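Local coordinates for protein beta-N-acetylhexosaminidase (Streptomyces plicatus, PDB 1JAK) that hydrolyses beta-linked N-acetylhexosamine from the non-reducing ends of glycosides, as a family 20 glycoside hydrolase that uses substrate-assisted catalysis, at residues 300-305 against 341-346; 331-336 against 351-356; 345-350 against 357-362. All coordinates share one frame; numbering follows the deposited sequence.

Contact 1 of 3, residues 300-305 against 341-346; sequences DVIGEL and AKYGKT
Tyr343 lays its ring over the backbone of Gly303 where the end of helix 326-342 meets helix 292-307, two successive outer helices of the catalytic alpha/beta barrel. The contact illustrates how an aromatic side chain and a glycine can bring neighbouring helices together. Its main element is a CH-pi interaction: CA of Gly303 stands 3.5 Å from the centroid of the Tyr343 ring and 6° off the ring normal, and hence squarely over the middle of the face. A CB at Gly303 would run into CZ of the tyrosine, and the close approach depends on its absence. CG of Lys342 lies over the opposite face, 4.3 Å above the ring plane of Tyr343. With the side chain already setting out toward the other helix, CG anti to the carbonyl carbon (chi1 -70°) continues that course.

Apolar contact is added by Ile302, whose CG2 approaches CD2 of Tyr343 obliquely at 4.0 Å, while the longer branch leads away.

Polar bonds flank this packing. OH of Tyr343 is hydrogen-bonded to Asp299, one turn before Gly303 on the same helix, and NZ of Lys342 forms a salt bridge with the same carboxylate.

The helix that delivers the ring ends in a Schellman motif: Gly344, at a positive phi of 67°, is the C-prime residue, Lys345 N bonds to Val340 O, and Gly344 N bonds to Ala341 O at 2.9 Å.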
ATOM      1  N   ASP A 300       1.857  25.933  -7.710  1.00 12.09           N
ATOM      2  CA  ASP A 300       1.200  26.205  -6.430  1.00 11.88           C
ATOM      3  C   ASP A 300       0.780  24.913  -5.732  1.00 12.54           C
ATOM      4  O   ASP A 300       1.022  24.734  -4.536  1.00 11.04           O
ATOM      5  CB  ASP A 300      -0.045  27.086  -6.611  1.00 12.83           C
ATOM      6  CG  ASP A 300       0.291  28.537  -6.918  1.00 14.47           C
ATOM      7  OD1 ASP A 300       1.413  28.984  -6.596  1.00 14.73           O
ATOM      8  OD2 ASP A 300      -0.584  29.237  -7.464  1.00 13.95           O
ATOM      9  N   VAL A 301       0.145  24.017  -6.481  1.00 12.05           N
ATOM     10  CA  VAL A 301      -0.318  22.754  -5.913  1.00 12.08           C
ATOM     11  C   VAL A 301       0.821  21.845  -5.453  1.00 11.89           C
ATOM     12  O   VAL A 301       0.795  21.336  -4.331  1.00 11.14           O
ATOM     13  CB  VAL A 301      -1.204  21.987  -6.918  1.00 12.61           C
ATOM     14  CG1 VAL A 301      -1.512  20.590  -6.388  1.00 13.35           C
ATOM     15  CG2 VAL A 301      -2.499  22.752  -7.142  1.00 11.12           C
ATOM     16  N   ILE A 302       1.815  21.641  -6.308  1.00 10.99           N
ATOM     17  CA  ILE A 302       2.938  20.784  -5.949  1.00 11.13           C
ATOM     18  C   ILE A 302       3.704  21.366  -4.761  1.00 11.80           C
ATOM     19  O   ILE A 302       4.178  20.629  -3.891  1.00 11.92           O
ATOM     20  CB  ILE A 302       3.887  20.588  -7.155  1.00 12.38           C
ATOM     21  CG1 ILE A 302       3.182  19.736  -8.218  1.00 12.53           C
ATOM     22  CG2 ILE A 302       5.188  19.940  -6.705  1.00 11.99           C
ATOM     23  CD1 ILE A 302       4.004  19.477  -9.473  1.00 15.09           C
ATOM     24  N   GLY A 303       3.813  22.690  -4.718  1.00 11.55           N
ATOM     25  CA  GLY A 303       4.517  23.324  -3.616  1.00 12.03           C
ATOM     26  C   GLY A 303       3.811  23.095  -2.291  1.00 12.73           C
ATOM     27  O   GLY A 303       4.446  22.761  -1.284  1.00 12.32           O
ATOM     28  N   GLU A 304       2.493  23.271  -2.282  1.00 12.45           N
ATOM     29  CA  GLU A 304       1.726  23.082  -1.059  1.00 12.59           C
ATOM     30  C   GLU A 304       1.687  21.617  -0.641  1.00 12.78           C
ATOM     31  O   GLU A 304       1.717  21.307   0.551  1.00 13.10           O
ATOM     32  CB  GLU A 304       0.302  23.632  -1.222  1.00 13.53           C
ATOM     33  CG  GLU A 304       0.243  25.162  -1.201  1.00 13.26           C
ATOM     34  CD  GLU A 304      -1.154  25.712  -0.969  1.00 13.74           C
ATOM     35  OE1 GLU A 304      -1.900  25.127  -0.153  1.00 14.22           O
ATOM     36  OE2 GLU A 304      -1.500  26.745  -1.582  1.00 11.64           O
ATOM     37  N   LEU A 305       1.630  20.716  -1.615  1.00 11.90           N
ATOM     38  CA  LEU A 305       1.594  19.292  -1.304  1.00 11.67           C
ATOM     39  C   LEU A 305       2.942  18.832  -0.756  1.00 11.11           C
ATOM     40  O   LEU A 305       3.001  18.054   0.195  1.00 10.07           O
ATOM     41  CB  LEU A 305       1.232  18.479  -2.550  1.00 13.36           C
ATOM     42  CG  LEU A 305       1.116  16.960  -2.368  1.00 13.77           C
ATOM     43  CD1 LEU A 305       0.059  16.632  -1.315  1.00 14.50           C
ATOM     44  CD2 LEU A 305       0.760  16.317  -3.702  1.00 15.75           C
ATOM     45  N   ALA A 341      11.387  18.512  -8.093  1.00 14.32           N
ATOM     46  CA  ALA A 341      12.730  18.646  -7.533  1.00 15.45           C
ATOM     47  C   ALA A 341      12.892  20.022  -6.891  1.00 14.86           C
ATOM     48  O   ALA A 341      13.605  20.179  -5.896  1.00 14.10           O
ATOM     49  CB  ALA A 341      13.777  18.452  -8.627  1.00 15.33           C
ATOM     50  N   LYS A 342      12.234  21.021  -7.473  1.00 14.44           N
ATOM     51  CA  LYS A 342      12.288  22.385  -6.956  1.00 14.88           C
ATOM     52  C   LYS A 342      11.836  22.398  -5.498  1.00 14.92           C
ATOM     53  O   LYS A 342      12.350  23.163  -4.680  1.00 14.11           O
ATOM     54  CB  LYS A 342      11.373  23.292  -7.782  1.00 16.02           C
ATOM     55  CG  LYS A 342      11.189  24.691  -7.216  1.00 17.04           C
ATOM     56  CD  LYS A 342      10.198  25.480  -8.058  1.00 19.20           C
ATOM     57  CE  LYS A 342       9.924  26.849  -7.463  1.00 19.68           C
ATOM     58  NZ  LYS A 342       8.938  27.608  -8.286  1.00 19.94           N
ATOM     59  N   TYR A 343      10.871  21.543  -5.181  1.00 13.85           N
ATOM     60  CA  TYR A 343      10.349  21.461  -3.825  1.00 13.78           C
ATOM     61  C   TYR A 343      10.933  20.298  -3.029  1.00 14.19           C
ATOM     62  O   TYR A 343      10.328  19.808  -2.074  1.00 14.95           O
ATOM     63  CB  TYR A 343       8.820  21.408  -3.869  1.00 14.54           C
ATOM     64  CG  TYR A 343       8.224  22.734  -4.294  1.00 13.70           C
ATOM     65  CD1 TYR A 343       8.329  23.857  -3.473  1.00 15.65           C
ATOM     66  CD2 TYR A 343       7.603  22.884  -5.536  1.00 13.88           C
ATOM     67  CE1 TYR A 343       7.837  25.094  -3.872  1.00 15.63           C
ATOM     68  CE2 TYR A 343       7.105  24.123  -5.948  1.00 15.10           C
ATOM     69  CZ  TYR A 343       7.227  25.222  -5.111  1.00 16.78           C
ATOM     70  OH  TYR A 343       6.751  26.454  -5.501  1.00 16.37           O
ATOM     71  N   GLY A 344      12.122  19.870  -3.445  1.00 13.83           N
ATOM     72  CA  GLY A 344      12.849  18.810  -2.763  1.00 14.16           C
ATOM     73  C   GLY A 344      12.333  17.387  -2.757  1.00 13.29           C
ATOM     74  O   GLY A 344      12.628  16.636  -1.824  1.00 13.25           O
ATOM     75  N   LYS A 345      11.589  16.989  -3.783  1.00 10.82           N
ATOM     76  CA  LYS A 345      11.070  15.628  -3.817  1.00 10.99           C
ATOM     77  C   LYS A 345      11.482  14.861  -5.068  1.00 10.84           C
ATOM     78  O   LYS A 345      11.979  15.440  -6.039  1.00 12.81           O
ATOM     79  CB  LYS A 345       9.542  15.646  -3.698  1.00 10.02           C
ATOM     80  CG  LYS A 345       9.030  16.319  -2.427  1.00  9.53           C
ATOM     81  CD  LYS A 345       9.564  15.632  -1.173  1.00 10.51           C
ATOM     82  CE  LYS A 345       9.149  16.390   0.084  1.00 10.83           C
ATOM     83  NZ  LYS A 345       9.681  15.760   1.329  1.00 11.38           N
ATOM     84  N   THR A 346      11.284  13.548  -5.022  1.00 10.24           N
ATOM     85  CA  THR A 346      11.607  12.661  -6.131  1.00 10.19           C
ATOM     86  C   THR A 346      10.315  12.371  -6.878  1.00 10.70           C
ATOM     87  O   THR A 346       9.349  11.884  -6.295  1.00 11.22           O
ATOM     88  CB  THR A 346      12.205  11.338  -5.622  1.00 10.69           C
ATOM     89  OG1 THR A 346      13.467  11.601  -4.995  1.00 11.58           O
ATOM     90  CG2 THR A 346      12.399  10.352  -6.773  1.00 10.40           C
TER

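Contact 2 of 3, residues 331-336 against 351-356; sequences AFMKRV and HQLAGA
Met333, Leu353 and Ala356 carry this buried apolar contact, an example of how a single flexible side chain can seat a short 3-10 segment against a barrel helix. Met333 contributes the most surface. Its side chain sets out toward segment 351-356, and its CB lies 3.7 Å from CB of Ala356, which points back at it. From there the chain bends, with chi2 at -55°, and its middle part runs past Leu353 instead of continuing straight ahead.

Leu353 meets that bend with one branch alone. Its CG is anti to the backbone N (chi1 -178°), which carries the CD1 methyl closer to the helix than the start of the side chain would suggest. CD1 of Leu353 sits 3.8 Å from CG of Met333, and SD of Met333 follows at 4.0 Å from the same methyl. Met333 therefore touches the leucine and the alanine together.

Ala356 is fixed relative to Leu353 by the backbone bond from Ala356 N to Leu353 O, 2.8 Å long, so the two residues that grip Met333 belong to one turn. Residues one helical turn to either side extend the same seam: Phe329 touches Ala356 and Gln337 touches Leu353.

At the other end of the segment, Gln352 and His351 are both hydrogen-bonded to Trp367, a residue of the ligand pocket. The arrangement belongs to a (beta/alpha)8 barrel in which the connection between strands 346-350 and 363-366 contains a 3-10 turn in place of a regular alpha helix.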
ATOM      1  N   ALA A 331       5.791  17.956 -23.874  1.00 11.47           N
ATOM      2  CA  ALA A 331       6.159  19.319 -23.503  1.00 12.03           C
ATOM      3  C   ALA A 331       5.748  19.601 -22.060  1.00 12.59           C
ATOM      4  O   ALA A 331       6.514  20.181 -21.288  1.00 12.24           O
ATOM      5  CB  ALA A 331       5.489  20.322 -24.443  1.00 11.23           C
ATOM      6  N   PHE A 332       4.537  19.184 -21.701  1.00 10.70           N
ATOM      7  CA  PHE A 332       4.017  19.388 -20.352  1.00 10.79           C
ATOM      8  C   PHE A 332       4.906  18.726 -19.303  1.00 10.45           C
ATOM      9  O   PHE A 332       5.287  19.351 -18.310  1.00 11.22           O
ATOM     10  CB  PHE A 332       2.602  18.811 -20.238  1.00  9.77           C
ATOM     11  CG  PHE A 332       1.985  18.981 -18.875  1.00 11.38           C
ATOM     12  CD1 PHE A 332       1.378  20.179 -18.514  1.00 10.70           C
ATOM     13  CD2 PHE A 332       2.021  17.942 -17.950  1.00 10.87           C
ATOM     14  CE1 PHE A 332       0.810  20.343 -17.245  1.00 10.74           C
ATOM     15  CE2 PHE A 332       1.457  18.095 -16.680  1.00 10.11           C
ATOM     16  CZ  PHE A 332       0.852  19.296 -16.328  1.00  9.62           C
ATOM     17  N   MET A 333       5.229  17.458 -19.518  1.00  9.93           N
ATOM     18  CA  MET A 333       6.062  16.733 -18.567  1.00 10.64           C
ATOM     19  C   MET A 333       7.473  17.299 -18.473  1.00 11.96           C
ATOM     20  O   MET A 333       8.089  17.262 -17.411  1.00 11.09           O
ATOM     21  CB  MET A 333       6.101  15.246 -18.921  1.00 10.85           C
ATOM     22  CG  MET A 333       4.774  14.547 -18.654  1.00 11.86           C
ATOM     23  SD  MET A 333       4.239  14.787 -16.937  1.00 11.80           S
ATOM     24  CE  MET A 333       3.064  13.418 -16.753  1.00 10.45           C
ATOM     25  N   LYS A 334       7.986  17.827 -19.580  1.00 12.16           N
ATOM     26  CA  LYS A 334       9.324  18.413 -19.575  1.00 13.47           C
ATOM     27  C   LYS A 334       9.321  19.640 -18.661  1.00 13.88           C
ATOM     28  O   LYS A 334      10.286  19.904 -17.939  1.00 13.04           O
ATOM     29  CB  LYS A 334       9.721  18.828 -20.996  1.00 15.97           C
ATOM     30  CG  LYS A 334      11.078  19.518 -21.099  1.00 21.29           C
ATOM     31  CD  LYS A 334      12.224  18.544 -20.886  1.00 25.03           C
ATOM     32  CE  LYS A 334      13.573  19.227 -21.080  1.00 28.44           C
ATOM     33  NZ  LYS A 334      14.700  18.251 -21.045  1.00 30.18           N
ATOM     34  N   ARG A 335       8.214  20.373 -18.690  1.00 12.75           N
ATOM     35  CA  ARG A 335       8.058  21.585 -17.894  1.00 13.50           C
ATOM     36  C   ARG A 335       7.721  21.353 -16.423  1.00 14.09           C
ATOM     37  O   ARG A 335       8.209  22.075 -15.552  1.00 15.03           O
ATOM     38  CB  ARG A 335       6.973  22.468 -18.516  1.00 16.16           C
ATOM     39  CG  ARG A 335       7.286  22.926 -19.933  1.00 17.90           C
ATOM     40  CD  ARG A 335       6.046  23.457 -20.634  1.00 19.85           C
ATOM     41  NE  ARG A 335       6.341  23.890 -21.998  1.00 20.00           N
ATOM     42  CZ  ARG A 335       5.417  24.161 -22.914  1.00 21.60           C
ATOM     43  NH1 ARG A 335       4.130  24.043 -22.616  1.00 20.49           N
ATOM     44  NH2 ARG A 335       5.780  24.552 -24.130  1.00 20.37           N
ATOM     45  N   VAL A 336       6.898  20.349 -16.138  1.00 12.65           N
ATOM     46  CA  VAL A 336       6.484  20.100 -14.759  1.00 13.28           C
ATOM     47  C   VAL A 336       7.367  19.207 -13.888  1.00 12.73           C
ATOM     48  O   VAL A 336       7.422  19.403 -12.674  1.00 11.97           O
ATOM     49  CB  VAL A 336       5.041  19.547 -14.708  1.00 14.05           C
ATOM     50  CG1 VAL A 336       4.080  20.553 -15.322  1.00 13.32           C
ATOM     51  CG2 VAL A 336       4.965  18.220 -15.439  1.00 17.42           C
ATOM     52  N   HIS A 351       3.724   4.750 -15.939  1.00  6.96           N
ATOM     53  CA  HIS A 351       4.705   4.507 -16.995  1.00  6.69           C
ATOM     54  C   HIS A 351       4.577   5.300 -18.287  1.00  8.44           C
ATOM     55  O   HIS A 351       5.486   5.264 -19.112  1.00  9.28           O
ATOM     56  CB  HIS A 351       4.843   3.005 -17.305  1.00  6.55           C
ATOM     57  CG  HIS A 351       3.709   2.428 -18.088  1.00  7.37           C
ATOM     58  ND1 HIS A 351       2.592   1.879 -17.494  1.00  6.15           N
ATOM     59  CD2 HIS A 351       3.533   2.286 -19.423  1.00  7.01           C
ATOM     60  CE1 HIS A 351       1.780   1.421 -18.429  1.00  6.98           C
ATOM     61  NE2 HIS A 351       2.328   1.655 -19.609  1.00  6.60           N
ATOM     62  N   GLN A 352       3.472   6.014 -18.474  1.00  7.79           N
ATOM     63  CA  GLN A 352       3.332   6.842 -19.670  1.00  9.12           C
ATOM     64  C   GLN A 352       4.439   7.899 -19.644  1.00  9.82           C
ATOM     65  O   GLN A 352       4.820   8.444 -20.681  1.00  9.56           O
ATOM     66  CB  GLN A 352       1.970   7.541 -19.700  1.00  8.33           C
ATOM     67  CG  GLN A 352       0.810   6.662 -20.149  1.00  8.98           C
ATOM     68  CD  GLN A 352       0.567   5.494 -19.222  1.00  9.73           C
ATOM     69  OE1 GLN A 352       0.565   5.650 -18.003  1.00  9.73           O
ATOM     70  NE2 GLN A 352       0.343   4.317 -19.795  1.00  9.67           N
ATOM     71  N   LEU A 353       4.950   8.190 -18.450  1.00  8.91           N
ATOM     72  CA  LEU A 353       6.018   9.178 -18.296  1.00  9.33           C
ATOM     73  C   LEU A 353       7.297   8.714 -18.994  1.00  9.35           C
ATOM     74  O   LEU A 353       8.143   9.535 -19.362  1.00 10.55           O
ATOM     75  CB  LEU A 353       6.302   9.434 -16.807  1.00  9.36           C
ATOM     76  CG  LEU A 353       7.368  10.484 -16.459  1.00  8.88           C
ATOM     77  CD1 LEU A 353       6.965  11.843 -17.015  1.00 10.69           C
ATOM     78  CD2 LEU A 353       7.528  10.569 -14.950  1.00  9.67           C
ATOM     79  N   ALA A 354       7.434   7.403 -19.180  1.00  9.91           N
ATOM     80  CA  ALA A 354       8.613   6.843 -19.841  1.00 10.56           C
ATOM     81  C   ALA A 354       8.696   7.331 -21.282  1.00 11.96           C
ATOM     82  O   ALA A 354       9.756   7.272 -21.913  1.00 13.41           O
ATOM     83  CB  ALA A 354       8.564   5.319 -19.804  1.00 11.80           C
ATOM     84  N   GLY A 355       7.570   7.806 -21.802  1.00 10.73           N
ATOM     85  CA  GLY A 355       7.549   8.315 -23.160  1.00 11.80           C
ATOM     86  C   GLY A 355       7.715   9.824 -23.187  1.00 12.32           C
ATOM     87  O   GLY A 355       7.588  10.445 -24.242  1.00 13.29           O
ATOM     88  N   ALA A 356       8.009  10.415 -22.031  1.00 11.90           N
ATOM     89  CA  ALA A 356       8.177  11.862 -21.935  1.00 12.41           C
ATOM     90  C   ALA A 356       9.452  12.263 -21.196  1.00 13.83           C
ATOM     91  O   ALA A 356       9.452  13.202 -20.398  1.00 13.69           O
ATOM     92  CB  ALA A 356       6.961  12.483 -21.258  1.00 12.88           C
TER

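Contact 3 of 3, residues 345-350 against 357-362; sequences KTVVGW and EPVEGA. With IFG ((2R,3R,4S,5R)-2-acetamido-3,4-dihydroxy-5-hydroxymethyl-piperidine), chain F.
A type II beta turn from Val359 to Ala362, which leads into strand 363-366, folds back on Val347 and Thr346 of barrel strand 346-350; the far end of that strand carries Trp350 into the ligand pocket. One strand thus serves two tasks, packing against the turn at its start and ligand binding at its tip.

Val347 holds the turn with one methyl. Its CG1 lies between the backbone N and the carbonyl carbon (chi1 61°) and meets CB of Ala362 at 3.5 Å, tighter than usual for two carbons. The same CG1 touches CG2 of Val359 at 3.5 Å, the two valine side chains crossing at about a right angle. Beside this cluster, CA of Ala362 makes a CA-H...O contact of 3.4 Å with O of Val347, and CG2 of Thr346 rests 3.2 Å from O of Gly361. The turn is closed by Ala362 N bonding to Val359 O at 3.1 Å.

At the pocket, the acetamido methyl C8 of the inhibitor IFG lies over the centre of the Trp350 indole, 3.4 Å above its plane. NE1 of Trp350 is hydrogen-bonded to Glu250, and Trp367 meets the indole edge-to-face. Replacing Trp350 with an alanine would probably deprive the methyl of this aromatic surface and leave Glu250 OE2 without its indole N-H partner.

Strand 346-350 runs parallel between its sheet neighbours, bonding to Leu314 on strand 313-315 through Thr346 and Val348 and to Leu363 through Val347, while Val340 of helix 326-342 packs on Val347 from outside.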
ATOM      1  N   LYS A 345      11.589  16.989  -3.783  1.00 10.82           N
ATOM      2  CA  LYS A 345      11.070  15.628  -3.817  1.00 10.99           C
ATOM      3  C   LYS A 345      11.482  14.861  -5.068  1.00 10.84           C
ATOM      4  O   LYS A 345      11.979  15.440  -6.039  1.00 12.81           O
ATOM      5  CB  LYS A 345       9.542  15.646  -3.698  1.00 10.02           C
ATOM      6  CG  LYS A 345       9.030  16.319  -2.427  1.00  9.53           C
ATOM      7  CD  LYS A 345       9.564  15.632  -1.173  1.00 10.51           C
ATOM      8  CE  LYS A 345       9.149  16.390   0.084  1.00 10.83           C
ATOM      9  NZ  LYS A 345       9.681  15.760   1.329  1.00 11.38           N
ATOM     10  N   THR A 346      11.284  13.548  -5.022  1.00 10.24           N
ATOM     11  CA  THR A 346      11.607  12.661  -6.131  1.00 10.19           C
ATOM     12  C   THR A 346      10.315  12.371  -6.878  1.00 10.70           C
ATOM     13  O   THR A 346       9.349  11.884  -6.295  1.00 11.22           O
ATOM     14  CB  THR A 346      12.205  11.338  -5.622  1.00 10.69           C
ATOM     15  OG1 THR A 346      13.467  11.601  -4.995  1.00 11.58           O
ATOM     16  CG2 THR A 346      12.399  10.352  -6.773  1.00 10.40           C
ATOM     17  N   VAL A 347      10.299  12.656  -8.173  1.00 10.11           N
ATOM     18  CA  VAL A 347       9.095  12.438  -8.957  1.00 10.84           C
ATOM     19  C   VAL A 347       8.807  10.978  -9.292  1.00  9.22           C
ATOM     20  O   VAL A 347       9.713  10.178  -9.534  1.00  9.34           O
ATOM     21  CB  VAL A 347       9.137  13.260 -10.273  1.00 13.77           C
ATOM     22  CG1 VAL A 347      10.320  12.833 -11.115  1.00 14.81           C
ATOM     23  CG2 VAL A 347       7.832  13.082 -11.047  1.00 16.19           C
ATOM     24  N   VAL A 348       7.521  10.645  -9.272  1.00  8.80           N
ATOM     25  CA  VAL A 348       7.046   9.317  -9.623  1.00  7.35           C
ATOM     26  C   VAL A 348       5.894   9.587 -10.580  1.00  7.75           C
ATOM     27  O   VAL A 348       5.168  10.565 -10.417  1.00  8.11           O
ATOM     28  CB  VAL A 348       6.478   8.545  -8.414  1.00  8.49           C
ATOM     29  CG1 VAL A 348       6.047   7.149  -8.856  1.00  8.37           C
ATOM     30  CG2 VAL A 348       7.519   8.458  -7.303  1.00  8.18           C
ATOM     31  N   GLY A 349       5.744   8.740 -11.588  1.00  8.83           N
ATOM     32  CA  GLY A 349       4.649   8.909 -12.524  1.00  8.14           C
ATOM     33  C   GLY A 349       4.247   7.554 -13.058  1.00  7.38           C
ATOM     34  O   GLY A 349       4.986   6.585 -12.891  1.00  8.26           O
ATOM     35  N   TRP A 350       3.071   7.458 -13.672  1.00  6.87           N
ATOM     36  CA  TRP A 350       2.662   6.186 -14.251  1.00  6.32           C
ATOM     37  C   TRP A 350       3.618   5.973 -15.423  1.00  6.70           C
ATOM     38  O   TRP A 350       4.263   6.929 -15.863  1.00  8.83           O
ATOM     39  CB  TRP A 350       1.199   6.247 -14.691  1.00  5.80           C
ATOM     40  CG  TRP A 350       0.275   6.411 -13.509  1.00  6.29           C
ATOM     41  CD1 TRP A 350      -0.335   7.559 -13.097  1.00  6.26           C
ATOM     42  CD2 TRP A 350      -0.092   5.398 -12.563  1.00  7.38           C
ATOM     43  NE1 TRP A 350      -1.061   7.327 -11.949  1.00  7.17           N
ATOM     44  CE2 TRP A 350      -0.929   6.008 -11.601  1.00  7.20           C
ATOM     45  CE3 TRP A 350       0.201   4.032 -12.436  1.00  6.24           C
ATOM     46  CZ2 TRP A 350      -1.478   5.299 -10.522  1.00  6.37           C
ATOM     47  CZ3 TRP A 350      -0.347   3.324 -11.362  1.00  6.89           C
ATOM     48  CH2 TRP A 350      -1.177   3.964 -10.419  1.00  7.78           C
ATOM     49  N   GLU A 357      10.528  11.532 -21.463  1.00 14.63           N
ATOM     50  CA  GLU A 357      11.838  11.799 -20.877  1.00 15.96           C
ATOM     51  C   GLU A 357      11.870  11.995 -19.360  1.00 14.85           C
ATOM     52  O   GLU A 357      11.941  13.124 -18.866  1.00 14.38           O
ATOM     53  CB  GLU A 357      12.456  13.023 -21.560  1.00 18.77           C
ATOM     54  CG  GLU A 357      13.868  13.344 -21.107  1.00 24.46           C
ATOM     55  CD  GLU A 357      14.466  14.515 -21.861  1.00 28.10           C
ATOM     56  OE1 GLU A 357      13.811  15.577 -21.933  1.00 31.62           O
ATOM     57  OE2 GLU A 357      15.595  14.375 -22.379  1.00 29.01           O
ATOM     58  N   PRO A 358      11.827  10.890 -18.601  1.00 14.20           N
ATOM     59  CA  PRO A 358      11.860  10.972 -17.137  1.00 13.30           C
ATOM     60  C   PRO A 358      13.139  11.675 -16.690  1.00 13.61           C
ATOM     61  O   PRO A 358      14.209  11.437 -17.258  1.00 14.07           O
ATOM     62  CB  PRO A 358      11.846   9.507 -16.707  1.00 13.68           C
ATOM     63  CG  PRO A 358      11.110   8.826 -17.820  1.00 14.52           C
ATOM     64  CD  PRO A 358      11.684   9.493 -19.045  1.00 13.43           C
ATOM     65  N   VAL A 359      13.036  12.538 -15.685  1.00 12.56           N
ATOM     66  CA  VAL A 359      14.213  13.239 -15.182  1.00 12.28           C
ATOM     67  C   VAL A 359      15.052  12.277 -14.351  1.00 12.98           C
ATOM     68  O   VAL A 359      14.586  11.209 -13.958  1.00 11.88           O
ATOM     69  CB  VAL A 359      13.837  14.456 -14.300  1.00 12.50           C
ATOM     70  CG1 VAL A 359      13.137  15.510 -15.139  1.00 12.77           C
ATOM     71  CG2 VAL A 359      12.946  14.014 -13.142  1.00 12.36           C
ATOM     72  N   GLU A 360      16.298  12.655 -14.093  1.00 13.36           N
ATOM     73  CA  GLU A 360      17.185  11.818 -13.303  1.00 14.47           C
ATOM     74  C   GLU A 360      16.567  11.567 -11.930  1.00 12.77           C
ATOM     75  O   GLU A 360      16.008  12.479 -11.319  1.00 13.36           O
ATOM     76  CB  GLU A 360      18.547  12.500 -13.146  1.00 18.10           C
ATOM     77  CG  GLU A 360      19.502  11.779 -12.208  1.00 24.18           C
ATOM     78  CD  GLU A 360      20.871  12.434 -12.155  1.00 29.30           C
ATOM     79  OE1 GLU A 360      20.933  13.667 -11.964  1.00 32.12           O
ATOM     80  OE2 GLU A 360      21.882  11.715 -12.300  1.00 32.22           O
ATOM     81  N   GLY A 361      16.656  10.324 -11.465  1.00 12.25           N
ATOM     82  CA  GLY A 361      16.122   9.972 -10.160  1.00 11.80           C
ATOM     83  C   GLY A 361      14.649   9.607 -10.146  1.00 12.32           C
ATOM     84  O   GLY A 361      14.133   9.118  -9.142  1.00 11.29           O
ATOM     85  N   ALA A 362      13.965   9.835 -11.257  1.00 11.65           N
ATOM     86  CA  ALA A 362      12.542   9.529 -11.329  1.00 11.59           C
ATOM     87  C   ALA A 362      12.245   8.037 -11.314  1.00 11.10           C
ATOM     88  O   ALA A 362      13.099   7.211 -11.642  1.00 11.51           O
ATOM     89  CB  ALA A 362      11.947  10.154 -12.584  1.00 11.39           C
TER
HETATM   90  N1  IFG F 601      -6.999   3.175 -15.209  1.00  7.82           N
HETATM   91  C2  IFG F 601      -6.903   4.490 -14.524  1.00  7.93           C
HETATM   92  C3  IFG F 601      -7.489   4.539 -13.055  1.00  7.19           C
HETATM   93  C4  IFG F 601      -8.780   3.713 -12.871  1.00  7.77           C
HETATM   94  C5  IFG F 601      -8.527   2.297 -13.394  1.00  7.32           C
HETATM   95  C6  IFG F 601      -9.692   1.325 -13.242  1.00  7.71           C
HETATM   96  C7  IFG F 601      -4.524   4.088 -14.036  1.00  7.39           C
HETATM   97  C8  IFG F 601      -3.065   4.451 -13.935  1.00  6.95           C
HETATM   98  C9  IFG F 601      -8.112   2.275 -14.871  1.00  6.67           C
HETATM   99  N2  IFG F 601      -5.491   4.934 -14.502  1.00  6.65           N
HETATM  100  O7  IFG F 601      -4.828   2.957 -13.684  1.00  6.85           O
HETATM  101  O3  IFG F 601      -7.736   5.891 -12.693  1.00  6.78           O
HETATM  102  O4  IFG F 601      -9.821   4.316 -13.639  1.00  9.48           O
HETATM  103  O6  IFG F 601      -9.246  -0.026 -13.262  1.00  6.35           O

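Taken together, the three contacts gather round helix 326-342, strand 346-350 and the connection on to strand 363-366. Contacts 1 and 2 both use helix 326-342, with centres about 16 Å apart and no touch between them. Contact 3 takes up the chain where contact 1 leaves it, sharing Lys345 and Thr346, and their centres are about 13 Å apart. Contacts 2 and 3 lie closest, about 9 Å between centres, and are joined by a salt bridge from Lys334 NZ to Glu357 OE1 (3.0 Å). Contact 3 alone reaches the inhibitor, through Trp350; in contact 2 the side chain of Leu353 is about 11 Å from the bound IFG, nearest atom to nearest atom.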